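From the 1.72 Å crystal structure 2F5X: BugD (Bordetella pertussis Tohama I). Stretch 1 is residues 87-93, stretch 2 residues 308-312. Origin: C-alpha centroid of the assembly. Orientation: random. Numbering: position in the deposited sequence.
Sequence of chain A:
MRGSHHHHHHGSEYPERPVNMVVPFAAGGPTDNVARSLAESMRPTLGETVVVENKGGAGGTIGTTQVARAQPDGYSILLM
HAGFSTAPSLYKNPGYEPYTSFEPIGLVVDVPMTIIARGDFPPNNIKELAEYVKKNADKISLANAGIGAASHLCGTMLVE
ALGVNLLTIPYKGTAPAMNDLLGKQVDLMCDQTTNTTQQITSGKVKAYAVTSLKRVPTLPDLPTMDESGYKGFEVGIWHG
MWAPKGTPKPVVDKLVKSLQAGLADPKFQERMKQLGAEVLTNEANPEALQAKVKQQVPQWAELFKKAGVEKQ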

# COMPACT_ATOMS: atom_id res chain seq x y z
N ALA A 87 10.91 0.98 3.43
CA ALA A 87 11.85 2.00 2.96
C ALA A 87 13.13 2.14 3.80
O ALA A 87 14.21 2.31 3.22
CB ALA A 87 11.16 3.37 2.76
N PRO A 88 13.05 2.07 5.13
CA PRO A 88 14.26 2.15 5.95
C PRO A 88 15.29 1.05 5.69
O PRO A 88 16.46 1.24 6.05
CB PRO A 88 13.72 2.07 7.39
CG PRO A 88 12.31 2.60 7.27
CD PRO A 88 11.83 1.99 5.97
N SER A 89 14.88 -0.06 5.07
CA SER A 89 15.82 -1.13 4.70
C SER A 89 16.25 -1.03 3.24
O SER A 89 17.04 -1.85 2.77
CB SER A 89 15.20 -2.50 4.96
OG SER A 89 14.92 -2.65 6.34
N LEU A 90 15.71 -0.05 2.52
CA LEU A 90 15.91 0.04 1.07
C LEU A 90 16.69 1.27 0.66
O LEU A 90 17.25 1.34 -0.43
CB LEU A 90 14.55 0.03 0.36
CG LEU A 90 13.78 -1.29 0.49
CD1 LEU A 90 12.31 -1.11 0.06
CD2 LEU A 90 14.47 -2.41 -0.31
N TYR A 91 16.68 2.27 1.54
CA TYR A 91 17.40 3.52 1.31
C TYR A 91 18.35 3.78 2.46
O TYR A 91 17.99 3.63 3.62
CB TYR A 91 16.42 4.70 1.24
CG TYR A 91 15.49 4.67 0.06
CD1 TYR A 91 15.89 5.20 -1.17
CD2 TYR A 91 14.22 4.12 0.16
CE1 TYR A 91 15.04 5.20 -2.26
CE2 TYR A 91 13.36 4.10 -0.94
CZ TYR A 91 13.78 4.64 -2.14
OH TYR A 91 12.96 4.64 -3.23
N LYS A 92 19.57 4.20 2.12
CA LYS A 92 20.53 4.64 3.11
C LYS A 92 19.96 5.78 3.93
O LYS A 92 20.13 5.83 5.15
CB LYS A 92 21.85 5.04 2.45
CG LYS A 92 22.55 3.87 1.79
CD LYS A 92 24.00 4.17 1.50
CE LYS A 92 24.73 2.91 1.05
NZ LYS A 92 25.93 3.26 0.24
N ASN A 93 19.27 6.70 3.26
CA ASN A 93 18.48 7.72 3.94
C ASN A 93 17.13 7.94 3.28
O ASN A 93 17.01 8.69 2.30
CB ASN A 93 19.22 9.05 4.05
CG ASN A 93 18.54 10.02 5.02
OD1 ASN A 93 17.46 9.75 5.59
ND2 ASN A 93 19.18 11.18 5.21
N GLY A 308 19.27 -10.48 -0.96
CA GLY A 308 20.43 -9.72 -1.40
C GLY A 308 20.13 -8.29 -1.81
O GLY A 308 20.92 -7.64 -2.50
N VAL A 309 18.98 -7.79 -1.38
CA VAL A 309 18.56 -6.43 -1.73
C VAL A 309 19.10 -5.49 -0.66
O VAL A 309 18.72 -5.57 0.51
CB VAL A 309 17.03 -6.33 -1.83
CG1 VAL A 309 16.59 -4.86 -2.02
CG2 VAL A 309 16.53 -7.20 -2.99
N GLU A 310 20.02 -4.61 -1.07
CA GLU A 310 20.71 -3.74 -0.14
C GLU A 310 20.19 -2.31 -0.21
O GLU A 310 19.47 -1.95 -1.15
CB GLU A 310 22.22 -3.76 -0.41
CG GLU A 310 22.80 -5.15 -0.65
CD GLU A 310 22.71 -6.05 0.57
OE1 GLU A 310 22.85 -5.55 1.70
OE2 GLU A 310 22.49 -7.27 0.38
N LYS A 311 20.54 -1.51 0.79
CA LYS A 311 20.19 -0.09 0.82
C LYS A 311 20.92 0.67 -0.28
O LYS A 311 22.09 0.38 -0.58
CB LYS A 311 20.56 0.52 2.17
CG LYS A 311 19.81 -0.02 3.35
CD LYS A 311 20.27 0.72 4.59
CE LYS A 311 19.61 0.21 5.85
NZ LYS A 311 20.15 0.95 7.02
N GLN A 312 20.24 1.63 -0.89
CA GLN A 312 20.85 2.48 -1.91
C GLN A 312 20.55 3.97 -1.73
O GLN A 312 19.85 4.37 -0.79
CB GLN A 312 20.48 2.02 -3.33
CG GLN A 312 19.00 1.99 -3.67
CD GLN A 312 18.77 1.68 -5.14
OE1 GLN A 312 18.34 2.56 -5.90
NE2 GLN A 312 19.06 0.44 -5.55
OXT GLN A 312 21.03 4.81 -2.50
O HOH W 1 18.12 3.43 6.40
O HOH W 2 18.47 -4.25 2.93
O HOH W 3 17.23 -0.79 -2.30
O HOH W 4 21.37 3.70 6.63
O HOH W 5 19.28 6.77 0.31

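The very end of the chain is tied down through its backbone: the terminal residue, Gln 312, both donates and accepts a main-chain hydrogen bond with a loop more than 200 residues earlier in the sequence. Gln 312 N donates to Leu 90 O (3.0 Å), and Lys 92 N donates to Gln 312 O (2.9 Å). The acceptor in the second bond belongs to the C-terminal carboxylate, so the amide meets an oxygen richer in charge than an ordinary peptide carbonyl. Two CA-H...O contacts flank these bonds, Lys 311 CA to Leu 90 O at 3.5 Å and Tyr 91 CA to Gln 312 O at 3.3 Å, so each acceptor oxygen faces an amide and an alpha carbon together.

Neither Leu 90 nor Lys 311 lies in a regular strand, yet their CA atoms approach to 4.3 Å. Within the first stretch, Ala 87 O accepts from both Leu 90 N (2.9 Å) and Tyr 91 N (3.0 Å), a turn; the carbonyl oxygens of Ser 89 and Leu 90 that follow bond to water or to the other stretch.

Lys 311 contributes the largest covered area. Its extended side chain runs along the loop backbone, with CG 3.4 Å from Ser 89 O and CE 3.3 Å from Pro 88 O. Its CB also packs 3.9 Å from Lys 92 CG, aliphatic against aliphatic. The ammonium is engaged through water: water 4 accepts from Lys 311 NZ (3.0 Å) and donates to Lys 92 O (2.9 Å).

Further water bridges join the backbones. Water 2 donates to Ser 89 O and Val 309 O, and water 3 to Leu 90 O and Glu 310 O, all at 2.8 Å. Apolar contact is limited: Leu 90 points away at CB, but its CD2 reaches Val 309 CG1 at 3.7 Å.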